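Glycoside Hydrolase (PDB 5TA0) probably hydrolyses agarose-derived galactan chains in a human gut bacterium, and here holds a neoagaro-oligosaccharide in an engineered, presumably inactivated form. Local coordinates at residues Ile448-Asp453 against Glu506-Ile511; Val475-Leu480 against Asp499-Glu504; Lys537-Gly542 against Gly630-Val635; Leu564-Asn569 against Leu623-Asn628. One frame throughout, in Å; residues are numbered along the deposited sequence. Where two conformers were deposited one is given.

Interaction 1: residues Ile448-Asp453 against Glu506-Ile511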
loop_
_atom_site.group_PDB
_atom_site.type_symbol
_atom_site.label_atom_id
_atom_site.label_comp_id
_atom_site.label_asym_id
_atom_site.label_seq_id
_atom_site.Cartn_x
_atom_site.Cartn_y
_atom_site.Cartn_z
ATOM N N ILE A 448 11.149 -12.555 -8.425
ATOM C CA ILE A 448 10.698 -11.217 -8.855
ATOM C C ILE A 448 11.779 -10.216 -8.559
ATOM O O ILE A 448 12.315 -10.178 -7.457
ATOM C CB ILE A 448 9.393 -10.782 -8.143
ATOM C CG1 ILE A 448 8.307 -11.859 -8.229
ATOM C CG2 ILE A 448 8.884 -9.473 -8.709
ATOM C CD1 ILE A 448 8.091 -12.644 -6.959
ATOM N N ILE A 449 12.116 -9.387 -9.557
ATOM C CA ILE A 449 13.176 -8.399 -9.417
ATOM C C ILE A 449 12.662 -7.076 -9.965
ATOM O O ILE A 449 12.089 -7.053 -11.045
ATOM C CB ILE A 449 14.490 -8.821 -10.132
ATOM C CG1 ILE A 449 14.821 -10.296 -9.820
ATOM C CG2 ILE A 449 15.625 -7.879 -9.777
ATOM C CD1 ILE A 449 16.017 -10.849 -10.580
ATOM N N ASN A 450 12.880 -6.013 -9.197
ATOM C CA ASN A 450 12.384 -4.673 -9.542
ATOM C C ASN A 450 13.507 -3.651 -9.449
ATOM O O ASN A 450 14.306 -3.660 -8.539
ATOM C CB ASN A 450 11.242 -4.315 -8.584
ATOM C CG ASN A 450 10.714 -2.901 -8.789
ATOM O OD1 ASN A 450 11.064 -1.980 -8.066
ATOM N ND2 ASN A 450 9.894 -2.737 -9.802
ATOM N N ASN A 451 13.497 -2.723 -10.410
ATOM C CA ASN A 451 14.519 -1.696 -10.519
ATOM C C ASN A 451 13.969 -0.344 -10.072
ATOM O O ASN A 451 13.024 0.144 -10.664
ATOM C CB ASN A 451 14.965 -1.648 -11.991
ATOM C CG ASN A 451 16.174 -0.763 -12.223
ATOM O OD1 ASN A 451 16.831 -0.288 -11.284
ATOM N ND2 ASN A 451 16.469 -0.534 -13.525
ATOM N N LEU A 452 14.588 0.243 -9.056
ATOM C CA LEU A 452 14.342 1.616 -8.611
ATOM C C LEU A 452 15.250 2.641 -9.307
ATOM O O LEU A 452 15.013 3.841 -9.187
ATOM C CB LEU A 452 14.533 1.737 -7.101
ATOM C CG LEU A 452 13.495 0.996 -6.249
ATOM C CD1 LEU A 452 14.006 0.908 -4.825
ATOM C CD2 LEU A 452 12.112 1.671 -6.289
ATOM N N ASP A 453 16.269 2.181 -10.039
ATOM C CA ASP A 453 17.167 3.097 -10.752
ATOM C C ASP A 453 16.522 3.557 -12.064
ATOM O O ASP A 453 15.585 2.951 -12.584
ATOM C CB ASP A 453 18.524 2.413 -10.997
ATOM C CG ASP A 453 19.693 3.394 -11.136
ATOM O OD1 ASP A 453 19.486 4.632 -11.152
ATOM O OD2 ASP A 453 20.814 2.868 -11.223
ATOM N N GLU A 506 13.523 1.291 -14.373
ATOM C CA GLU A 506 12.289 1.195 -13.547
ATOM C C GLU A 506 11.429 -0.034 -13.877
ATOM O O GLU A 506 10.212 -0.024 -13.667
ATOM C CB GLU A 506 11.476 2.498 -13.624
ATOM C CG GLU A 506 12.161 3.692 -13.013
ATOM C CD GLU A 506 11.328 4.942 -13.153
ATOM O OE1 GLU A 506 11.273 5.493 -14.288
ATOM O OE2 GLU A 506 10.681 5.361 -12.167
ATOM N N ALA A 507 12.039 -1.115 -14.369
ATOM C CA ALA A 507 11.317 -2.246 -14.868
ATOM C C ALA A 507 11.174 -3.341 -13.799
ATOM O O ALA A 507 11.811 -3.290 -12.733
ATOM C CB ALA A 507 12.005 -2.810 -16.122
ATOM N N THR A 508 10.333 -4.314 -14.111
ATOM C CA THR A 508 10.176 -5.502 -13.262
ATOM C C THR A 508 10.303 -6.727 -14.125
ATOM O O THR A 508 9.789 -6.747 -15.271
ATOM C CB THR A 508 8.789 -5.493 -12.574
ATOM O OG1 THR A 508 8.596 -4.254 -11.900
ATOM C CG2 THR A 508 8.645 -6.611 -11.554
ATOM N N CYS A 509 10.945 -7.778 -13.606
ATOM C CA CYS A 509 10.825 -9.085 -14.203
ATOM C C CYS A 509 10.299 -10.099 -13.189
ATOM O O CYS A 509 10.560 -9.982 -11.985
ATOM C CB CYS A 509 12.136 -9.591 -14.810
ATOM S SG CYS A 509 13.534 -9.745 -13.672
ATOM N N VAL A 510 9.541 -11.057 -13.703
ATOM C CA VAL A 510 9.115 -12.241 -12.945
ATOM C C VAL A 510 9.670 -13.432 -13.726
ATOM O O VAL A 510 9.269 -13.656 -14.890
ATOM C CB VAL A 510 7.584 -12.341 -12.780
ATOM C CG1 VAL A 510 7.176 -13.686 -12.168
ATOM C CG2 VAL A 510 7.062 -11.182 -11.935
ATOM N N ILE A 511 10.589 -14.151 -13.088
ATOM C CA ILE A 511 11.253 -15.314 -13.706
ATOM C C ILE A 511 10.631 -16.546 -13.089
ATOM O O ILE A 511 10.608 -16.699 -11.866
ATOM C CB ILE A 511 12.762 -15.263 -13.462
ATOM C CG1 ILE A 511 13.366 -13.956 -14.001
ATOM C CG2 ILE A 511 13.450 -16.476 -14.106
ATOM C CD1 ILE A 511 14.667 -13.556 -13.380
HETATM O O HOH W 1 8.692 -0.628 -11.415
#
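Ile448-Asn451 and Thr508-Ile511 pair as antiparallel strands of the porphyranase-type beta-sandwich domain, their axes 4.8 Å apart and 169° between directions; Ile449 and Cys509 form the hydrogen-bonded pair, flanked by the non-hydrogen-bonded pairs Ile448-Val510 and Asn450-Thr508. Beyond them Asn451 N donates to Ala507 O, and Asp453 O receives Glu506 N at 3.2 Å, which keeps the chains together past the regular strands. On the face that carries Ile448, Asn450, Thr508 and Val510, Ile448 CG1 lies alongside Val510 CG2 at 4.0 Å. With CG anti to the backbone N (chi1 176°), the Asn450 amide leans toward Thr508, and ND2 donates to Thr508 OG1 at 2.9 Å, the hydroxyl oxygen in the amide plane. The same ND2 gives to a water that donates to Glu506 O, while Asn450 OD1 is bound by Ser352. On the other face Ile449 CB meets Cys509 SG at 3.8 Å, and CD1 of Ile449 touches CD1 of Ile511. Asn451 OD1 accepts from Asp453 N, 2.8 Å away, closing an Asx turn as the strand ends. Strand 434-441 continues the sheet beside Ile448-Asn451; helix 340-358 packs on the Asn450 face, and strand 500-503 lies against the Ile449 face.

Interaction 2: residues Val475-Leu480 against Asp499-Glu504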
loop_
_atom_site.group_PDB
_atom_site.type_symbol
_atom_site.label_atom_id
_atom_site.label_comp_id
_atom_site.label_asym_id
_atom_site.label_seq_id
_atom_site.Cartn_x
_atom_site.Cartn_y
_atom_site.Cartn_z
ATOM N N VAL A 475 10.642 -16.137 -18.704
ATOM C CA VAL A 475 10.974 -14.772 -18.321
ATOM C C VAL A 475 9.828 -13.870 -18.702
ATOM O O VAL A 475 9.354 -13.897 -19.840
ATOM C CB VAL A 475 12.239 -14.276 -19.061
ATOM C CG1 VAL A 475 12.555 -12.814 -18.746
ATOM C CG2 VAL A 475 13.422 -15.197 -18.751
ATOM N N ARG A 476 9.389 -13.050 -17.755
ATOM C CA ARG A 476 8.399 -11.993 -17.998
ATOM C C ARG A 476 9.039 -10.661 -17.618
ATOM O O ARG A 476 9.565 -10.521 -16.519
ATOM C CB ARG A 476 7.167 -12.215 -17.139
ATOM C CG ARG A 476 6.553 -13.603 -17.217
ATOM C CD ARG A 476 5.452 -13.731 -16.195
ATOM N NE ARG A 476 4.879 -15.067 -16.168
ATOM C CZ ARG A 476 3.973 -15.448 -15.275
ATOM N NH1 ARG A 476 3.563 -14.604 -14.339
ATOM N NH2 ARG A 476 3.485 -16.675 -15.308
ATOM N N HIS A 477 9.063 -9.700 -18.551
ATOM C CA HIS A 477 9.783 -8.443 -18.362
ATOM C C HIS A 477 8.862 -7.301 -18.795
ATOM O O HIS A 477 8.443 -7.237 -19.970
ATOM C CB HIS A 477 11.061 -8.465 -19.212
ATOM C CG HIS A 477 11.997 -7.319 -18.998
ATOM N ND1 HIS A 477 12.941 -6.974 -19.946
ATOM C CD2 HIS A 477 12.162 -6.449 -17.980
ATOM C CE1 HIS A 477 13.658 -5.961 -19.507
ATOM N NE2 HIS A 477 13.209 -5.619 -18.313
ATOM N N LEU A 478 8.532 -6.428 -17.834
ATOM C CA LEU A 478 7.646 -5.290 -18.044
ATOM C C LEU A 478 8.457 -4.009 -18.019
ATOM O O LEU A 478 9.043 -3.662 -16.999
ATOM C CB LEU A 478 6.551 -5.252 -16.984
ATOM C CG LEU A 478 5.530 -4.126 -17.162
ATOM C CD1 LEU A 478 4.716 -4.281 -18.430
ATOM C CD2 LEU A 478 4.615 -4.106 -15.949
ATOM N N TYR A 479 8.502 -3.311 -19.168
ATOM C CA TYR A 479 9.348 -2.124 -19.321
ATOM C C TYR A 479 8.730 -1.159 -20.338
ATOM O O TYR A 479 7.770 -1.498 -21.030
ATOM C CB TYR A 479 10.774 -2.547 -19.780
ATOM C CG TYR A 479 10.837 -3.239 -21.119
ATOM C CD1 TYR A 479 10.637 -4.617 -21.230
ATOM C CD2 TYR A 479 11.065 -2.505 -22.291
ATOM C CE1 TYR A 479 10.681 -5.262 -22.469
ATOM C CE2 TYR A 479 11.116 -3.135 -23.524
ATOM C CZ TYR A 479 10.927 -4.512 -23.612
ATOM O OH TYR A 479 10.963 -5.147 -24.845
ATOM N N LEU A 480 9.358 0.011 -20.446
ATOM C CA LEU A 480 8.943 1.051 -21.372
ATOM C C LEU A 480 9.763 1.001 -22.669
ATOM O O LEU A 480 10.999 1.041 -22.623
ATOM C CB LEU A 480 9.086 2.424 -20.732
ATOM C CG LEU A 480 8.767 3.662 -21.592
ATOM C CD1 LEU A 480 7.290 3.712 -21.945
ATOM C CD2 LEU A 480 9.203 4.902 -20.836
ATOM N N ASP A 499 21.674 -16.914 -16.766
ATOM C CA ASP A 499 22.756 -16.501 -15.883
ATOM C C ASP A 499 22.920 -14.985 -15.805
ATOM O O ASP A 499 23.474 -14.477 -14.824
ATOM C CB ASP A 499 24.080 -17.139 -16.331
ATOM C CG ASP A 499 24.091 -18.643 -16.176
ATOM O OD1 ASP A 499 23.421 -19.184 -15.264
ATOM O OD2 ASP A 499 24.787 -19.294 -16.984
ATOM N N HIS A 500 22.466 -14.285 -16.844
ATOM C CA HIS A 500 22.578 -12.834 -16.950
ATOM C C HIS A 500 21.277 -12.306 -17.516
ATOM O O HIS A 500 20.641 -12.966 -18.347
ATOM C CB HIS A 500 23.728 -12.422 -17.883
ATOM C CG HIS A 500 25.033 -13.075 -17.556
ATOM N ND1 HIS A 500 25.831 -12.663 -16.511
ATOM C CD2 HIS A 500 25.663 -14.136 -18.115
ATOM C CE1 HIS A 500 26.907 -13.431 -16.450
ATOM N NE2 HIS A 500 26.828 -14.333 -17.412
ATOM N N PHE A 501 20.890 -11.114 -17.056
ATOM C CA PHE A 501 19.676 -10.465 -17.526
ATOM C C PHE A 501 19.808 -8.961 -17.296
ATOM O O PHE A 501 20.253 -8.538 -16.239
ATOM C CB PHE A 501 18.474 -11.012 -16.762
ATOM C CG PHE A 501 17.163 -10.415 -17.187
ATOM C CD1 PHE A 501 16.561 -9.402 -16.438
ATOM C CD2 PHE A 501 16.527 -10.862 -18.326
ATOM C CE1 PHE A 501 15.359 -8.857 -16.834
ATOM C CE2 PHE A 501 15.313 -10.315 -18.722
ATOM C CZ PHE A 501 14.741 -9.305 -17.971
ATOM N N THR A 502 19.453 -8.171 -18.306
ATOM C CA THR A 502 19.444 -6.719 -18.191
ATOM C C THR A 502 18.014 -6.280 -17.876
ATOM O O THR A 502 17.124 -6.409 -18.704
ATOM C CB THR A 502 19.930 -6.046 -19.476
ATOM O OG1 THR A 502 21.292 -6.446 -19.695
ATOM C CG2 THR A 502 19.877 -4.528 -19.370
ATOM N N LEU A 503 17.838 -5.762 -16.664
ATOM C CA LEU A 503 16.535 -5.249 -16.237
ATOM C C LEU A 503 16.452 -3.785 -16.645
ATOM O O LEU A 503 17.327 -2.988 -16.321
ATOM C CB LEU A 503 16.406 -5.420 -14.728
ATOM C CG LEU A 503 15.059 -5.055 -14.112
ATOM C CD1 LEU A 503 13.873 -5.794 -14.682
ATOM C CD2 LEU A 503 15.168 -5.308 -12.616
ATOM N N GLU A 504 15.402 -3.441 -17.376
ATOM C CA GLU A 504 15.247 -2.099 -17.931
ATOM C C GLU A 504 14.963 -1.040 -16.879
ATOM O O GLU A 504 14.745 -1.350 -15.706
ATOM C CB GLU A 504 14.189 -2.078 -19.027
ATOM C CG GLU A 504 14.721 -2.527 -20.389
ATOM C CD GLU A 504 15.800 -1.599 -20.931
ATOM O OE1 GLU A 504 16.729 -2.105 -21.583
ATOM O OE2 GLU A 504 15.739 -0.393 -20.656
HETATM O O HOH W 2 13.385 1.107 -20.879
#
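An edge-to-face aromatic pair joins His477 to Phe501: CZ of Phe501 stands over the centre of the imidazole, 3.5 Å from His477 CG, with the ring planes at 70°. CG anti to the backbone N in both residues extends the two rings into the gap between their strands. The opposite face of the imidazole is covered by Tyr479 CD1 from its own strand. A single direct hydrogen bond crosses the contact, from Glu504 N to His477 NE2 at 3.2 Å, almost straight at 170° and close to the ring plane; with aromatic rings on both faces it would hold the imidazole in place, NE2 acting as acceptor. The apolar pair is Val475 CG1 on Phe501 CE2 at 3.7 Å; separately, Tyr479 CB touches Glu504 CB at 3.5 Å. A water donates both to Leu480 O and to Glu504 OE2. The two strands run 27° apart with 9.4 Å between axes, too far for backbone pairing, so side chains span the gap. Both belong to one large sheet of the porphyranase-type beta-sandwich domain, 500-503 at its far edge, and face each other across the interior. Strand 472-481 lies between strands 487-495 and 508-514, with helix 340-358 against Leu478 and Leu480.

Interaction 3: residues Lys537-Gly542 against Gly630-Val635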
loop_
_atom_site.group_PDB
_atom_site.type_symbol
_atom_site.label_atom_id
_atom_site.label_comp_id
_atom_site.label_asym_id
_atom_site.label_seq_id
_atom_site.Cartn_x
_atom_site.Cartn_y
_atom_site.Cartn_z
ATOM N N LYS A 537 14.617 12.859 16.897
ATOM C CA LYS A 537 15.622 13.666 17.609
ATOM C C LYS A 537 16.247 14.677 16.650
ATOM O O LYS A 537 16.595 14.351 15.517
ATOM C CB LYS A 537 16.693 12.760 18.213
ATOM C CG LYS A 537 16.182 11.738 19.227
ATOM C CD LYS A 537 15.490 12.384 20.418
ATOM C CE LYS A 537 14.970 11.367 21.423
ATOM N NZ LYS A 537 14.152 12.034 22.476
ATOM N N GLU A 538 16.378 15.915 17.125
ATOM C CA GLU A 538 17.019 16.992 16.360
ATOM C C GLU A 538 18.526 16.776 16.266
ATOM O O GLU A 538 19.168 16.341 17.224
ATOM C CB GLU A 538 16.796 18.352 17.041
ATOM C CG GLU A 538 15.360 18.809 17.148
ATOM C CD GLU A 538 15.177 20.046 18.022
ATOM O OE1 GLU A 538 16.181 20.626 18.490
ATOM O OE2 GLU A 538 14.015 20.422 18.262
ATOM N N ILE A 539 19.062 17.069 15.095
ATOM C CA ILE A 539 20.485 16.905 14.793
ATOM C C ILE A 539 21.231 18.222 15.002
ATOM O O ILE A 539 20.946 19.218 14.339
ATOM C CB ILE A 539 20.716 16.416 13.359
ATOM C CG1 ILE A 539 20.069 15.024 13.142
ATOM C CG2 ILE A 539 22.221 16.327 13.060
ATOM C CD1 ILE A 539 19.870 14.686 11.677
ATOM N N ALA A 540 22.207 18.192 15.908
ATOM C CA ALA A 540 23.158 19.303 16.088
ATOM C C ALA A 540 24.549 18.818 15.715
ATOM O O ALA A 540 24.907 17.687 16.025
ATOM C CB ALA A 540 23.138 19.769 17.524
ATOM N N ALA A 541 25.362 19.689 15.103
ATOM C CA ALA A 541 26.723 19.323 14.665
ATOM C C ALA A 541 27.578 18.853 15.839
ATOM O O ALA A 541 27.612 19.503 16.882
ATOM C CB ALA A 541 27.405 20.502 13.968
ATOM N N GLY A 542 28.211 17.695 15.674
ATOM C CA GLY A 542 29.095 17.120 16.675
ATOM C C GLY A 542 28.434 16.566 17.920
ATOM O O GLY A 542 29.141 16.104 18.810
ATOM N N GLY A 630 17.762 19.384 10.875
ATOM C CA GLY A 630 16.977 18.196 10.557
ATOM C C GLY A 630 16.853 17.261 11.746
ATOM O O GLY A 630 17.197 17.587 12.880
ATOM N N HIS A 631 16.361 16.059 11.450
ATOM C CA HIS A 631 16.062 15.067 12.474
ATOM C C HIS A 631 16.455 13.676 12.059
ATOM O O HIS A 631 16.455 13.346 10.868
ATOM C CB HIS A 631 14.552 15.017 12.751
ATOM C CG HIS A 631 13.989 16.248 13.387
ATOM N ND1 HIS A 631 13.682 17.385 12.668
ATOM C CD2 HIS A 631 13.637 16.503 14.665
ATOM C CE1 HIS A 631 13.175 18.291 13.488
ATOM N NE2 HIS A 631 13.149 17.791 14.704
ATOM N N VAL A 632 16.769 12.868 13.057
ATOM C CA VAL A 632 16.677 11.406 12.926
ATOM C C VAL A 632 15.248 11.057 13.329
ATOM O O VAL A 632 14.862 11.243 14.480
ATOM C CB VAL A 632 17.678 10.690 13.843
ATOM C CG1 VAL A 632 17.547 9.184 13.698
ATOM C CG2 VAL A 632 19.104 11.156 13.546
ATOM N N SER A 633 14.448 10.604 12.353
ATOM C CA SER A 633 13.048 10.287 12.608
ATOM C C SER A 633 12.910 8.980 13.396
ATOM O O SER A 633 12.222 8.939 14.404
ATOM C CB SER A 633 12.246 10.232 11.309
ATOM O OG SER A 633 12.855 9.389 10.376
ATOM N N THR A 634 13.590 7.930 12.925
ATOM C CA THR A 634 13.528 6.608 13.557
ATOM C C THR A 634 14.850 5.887 13.407
ATOM O O THR A 634 15.574 6.089 12.425
ATOM C CB THR A 634 12.417 5.710 12.941
ATOM O OG1 THR A 634 12.655 5.529 11.551
ATOM C CG2 THR A 634 11.037 6.294 13.160
ATOM N N VAL A 635 15.130 5.019 14.376
ATOM C CA VAL A 635 16.162 4.007 14.270
ATOM C C VAL A 635 15.523 2.681 14.629
ATOM O O VAL A 635 15.005 2.518 15.728
ATOM C CB VAL A 635 17.366 4.308 15.181
ATOM C CG1 VAL A 635 18.395 3.200 15.058
ATOM C CG2 VAL A 635 17.967 5.666 14.822
HETATM O O HOH W 3 12.071 19.172 16.776
#
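A short antiparallel strand pairing joins Lys537-Ile539, where strand 523-538 ends, to Gly630-Val632, where strand 631-642 begins, between two inner strands of the five-stranded sheet, near their ends. Lys537 and Val632 make the hydrogen-bonded pair, with Lys537 N to Val632 O and Val632 N to Lys537 O both at 2.9 Å. A third backbone bond, from Ile539 N to Gly630 O, carries the pairing one residue past the strand end. Glu538 and His631 form the non-hydrogen-bonded pair, their side chains side by side: Glu538 CG lies 3.4 Å from His631 NE2, while the carboxylate stands nearly upright to the ring, planes 85° apart. The acid and NE2 do not bond directly; a water in the imidazole plane bridges them, 2.7 Å from His631 NE2 and donating to Glu538 OE2. Phe257 meets the His631 ring from outside the segments. On the opposite face Ile539 CG1 rests against Val632 CG2 at 4.0 Å, and Ile539 CD1 reaches over the backbone of His631, 3.6 Å from its C. Val632 also packs on Leu566 of its own sheet and faces Phe547 of strand 545-549 in the second sheet, the inward packing of a two-sheet beta-sandwich.

Interaction 4: residues Leu564-Asn569 against Leu623-Asn628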
loop_
_atom_site.group_PDB
_atom_site.type_symbol
_atom_site.label_atom_id
_atom_site.label_comp_id
_atom_site.label_asym_id
_atom_site.label_seq_id
_atom_site.Cartn_x
_atom_site.Cartn_y
_atom_site.Cartn_z
ATOM N N LEU A 564 18.112 3.714 9.375
ATOM C CA LEU A 564 18.229 5.080 9.854
ATOM C C LEU A 564 17.287 5.990 9.107
ATOM O O LEU A 564 17.537 6.324 7.962
ATOM C CB LEU A 564 19.663 5.604 9.687
ATOM C CG LEU A 564 20.748 4.761 10.313
ATOM C CD1 LEU A 564 22.098 5.425 10.025
ATOM C CD2 LEU A 564 20.550 4.599 11.812
ATOM N N GLY A 565 16.161 6.351 9.730
ATOM C CA GLY A 565 15.265 7.326 9.086
ATOM C C GLY A 565 15.833 8.723 9.303
ATOM O O GLY A 565 15.972 9.146 10.454
ATOM N N LEU A 566 16.118 9.430 8.199
ATOM C CA LEU A 566 16.703 10.784 8.267
ATOM C C LEU A 566 15.810 11.738 7.497
ATOM O O LEU A 566 15.419 11.441 6.376
ATOM C CB LEU A 566 18.107 10.800 7.668
ATOM C CG LEU A 566 19.136 9.850 8.266
ATOM C CD1 LEU A 566 20.472 10.063 7.568
ATOM C CD2 LEU A 566 19.254 10.032 9.769
ATOM N N GLY A 567 15.510 12.886 8.110
ATOM C CA GLY A 567 14.815 13.977 7.434
ATOM C C GLY A 567 15.668 15.230 7.528
ATOM O O GLY A 567 15.739 15.814 8.603
ATOM N N ARG A 568 16.319 15.591 6.423
ATOM C CA ARG A 568 17.246 16.745 6.427
ATOM C C ARG A 568 17.092 17.487 5.129
ATOM O O ARG A 568 16.913 16.899 4.074
ATOM C CB ARG A 568 18.710 16.321 6.569
ATOM C CG ARG A 568 18.973 15.329 7.692
ATOM C CD ARG A 568 20.449 15.265 8.027
ATOM N NE ARG A 568 20.854 16.405 8.828
ATOM C CZ ARG A 568 22.117 16.766 9.071
ATOM N NH1 ARG A 568 22.337 17.807 9.861
ATOM N NH2 ARG A 568 23.132 16.111 8.527
ATOM N N ASN A 569 17.242 18.811 5.213
ATOM C CA ASN A 569 17.380 19.621 4.008
ATOM C C ASN A 569 18.528 19.164 3.122
ATOM O O ASN A 569 19.507 18.574 3.591
ATOM C CB ASN A 569 17.544 21.109 4.377
ATOM C CG ASN A 569 16.246 21.746 4.822
ATOM O OD1 ASN A 569 15.170 21.275 4.476
ATOM N ND2 ASN A 569 16.336 22.834 5.585
ATOM N N LEU A 623 24.785 8.072 16.732
ATOM C CA LEU A 623 24.962 8.820 15.491
ATOM C C LEU A 623 25.549 10.188 15.774
ATOM O O LEU A 623 25.130 10.856 16.698
ATOM C CB LEU A 623 23.628 9.014 14.778
ATOM C CG LEU A 623 22.922 7.752 14.300
ATOM C CD1 LEU A 623 21.522 8.114 13.846
ATOM C CD2 LEU A 623 23.685 7.109 13.167
ATOM N N LYS A 624 26.514 10.600 14.963
ATOM C CA LYS A 624 27.081 11.945 15.085
ATOM C C LYS A 624 27.250 12.548 13.713
ATOM O O LYS A 624 27.981 12.017 12.892
ATOM C CB LYS A 624 28.425 11.926 15.819
ATOM C CG LYS A 624 28.965 13.324 16.092
ATOM C CD LYS A 624 30.366 13.282 16.685
ATOM C CE LYS A 624 30.359 12.765 18.090
ATOM N NZ LYS A 624 31.685 13.018 18.715
ATOM N N PHE A 625 26.580 13.675 13.489
ATOM C CA PHE A 625 26.628 14.371 12.213
ATOM C C PHE A 625 27.603 15.542 12.298
ATOM O O PHE A 625 27.770 16.108 13.380
ATOM C CB PHE A 625 25.236 14.899 11.858
ATOM C CG PHE A 625 24.224 13.812 11.553
ATOM C CD1 PHE A 625 23.965 13.431 10.239
ATOM C CD2 PHE A 625 23.546 13.174 12.582
ATOM C CE1 PHE A 625 23.018 12.436 9.957
ATOM C CE2 PHE A 625 22.614 12.168 12.303
ATOM C CZ PHE A 625 22.368 11.804 10.999
ATOM N N PRO A 626 28.204 15.914 11.151
ATOM C CA PRO A 626 29.160 17.041 11.107
ATOM C C PRO A 626 28.501 18.421 10.991
ATOM O O PRO A 626 29.198 19.441 11.087
ATOM C CB PRO A 626 29.959 16.748 9.846
ATOM C CG PRO A 626 28.979 16.094 8.930
ATOM C CD PRO A 626 28.167 15.212 9.857
ATOM N N ASP A 627 27.180 18.466 10.811
ATOM C CA ASP A 627 26.465 19.698 10.477
ATOM C C ASP A 627 25.131 19.793 11.219
ATOM O O ASP A 627 24.654 18.796 11.789
ATOM C CB ASP A 627 26.284 19.816 8.966
ATOM C CG ASP A 627 25.757 18.531 8.312
ATOM O OD1 ASP A 627 25.443 17.542 9.034
ATOM O OD2 ASP A 627 25.698 18.505 7.077
ATOM N N ASN A 628 24.575 21.001 11.277
ATOM C CA ASN A 628 23.350 21.280 12.020
ATOM C C ASN A 628 22.111 21.119 11.150
ATOM O O ASN A 628 22.143 21.450 9.968
ATOM C CB ASN A 628 23.345 22.730 12.537
ATOM C CG ASN A 628 24.380 22.969 13.607
ATOM O OD1 ASN A 628 24.450 22.243 14.594
ATOM N ND2 ASN A 628 25.190 24.008 13.425
#
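Arg568 starts with CG anti to its carbonyl carbon and then bends at chi3 (78°), which swings the guanidinium across to Asp627; the aspartate, with CG held between its backbone N and carbonyl carbon (chi1 48°), turns OD1 back to meet it. The contact belongs to the interior of a beta-sandwich, where strand 558-568 of one sheet faces strand 619-624 of the other and the end of the latter's chain as it runs into a loop. The touching parts run almost in the same direction, 3° apart, with no backbone pairing between them. Leu564 CD1 meets Leu623 CD2 at 3.9 Å, the two leucines overlapping in reverse sense. Two residues further along the strand, Leu566 CD2 abuts the edge of the Phe625 ring at CZ, 3.8 Å away, the two ends meeting across the interior. Val632 from strand 631-642 packs against Leu566, Leu623 and Phe625, filling in the same apolar layer. Phe625 CG sits over one face of the Arg568 guanidinium, the ring steeply tilted to it, with Arg568 NH2 3.3 Å from Phe625 CD1. Gly629 O and Ser573 O take further guanidinium hydrogens, and Ser573 N binds the other oxygen of Asp627, so the salt bridge is tied to the Ser573 and Gly629 backbone as well. NH1 adds weak bonds to Asp627 O and OD1, whereas the salt bridge proper runs from Arg568 NH2 to Asp627 OD1 at 2.8 Å, in the guanidinium plane but from above the carboxylate plane.

In the fold
From the N terminus, interaction 1 opens first: Ile448-Asp453 waits for Glu506-Ile511, and the loop so closed holds interaction 2, in which 475-480 meets 499-504. The two touch, since strands 472-481 and 508-514 are sheet neighbours, and strand 500-503 leads straight on to 508-514. After strand 508-514 the chain enters strand 523-538, whose end opens interaction 3; its loop, closed by 630-635, contains interaction 4 between 564-569 and 623-628. These also touch, through Ala541 N and Asn628 OD1 among others. No loops cross: the pairs follow in series, centres about 31 to 39 Å apart, the first within the nine-stranded sheet, the second in the C-terminal sandwich, whose two sheets interaction 4 joins.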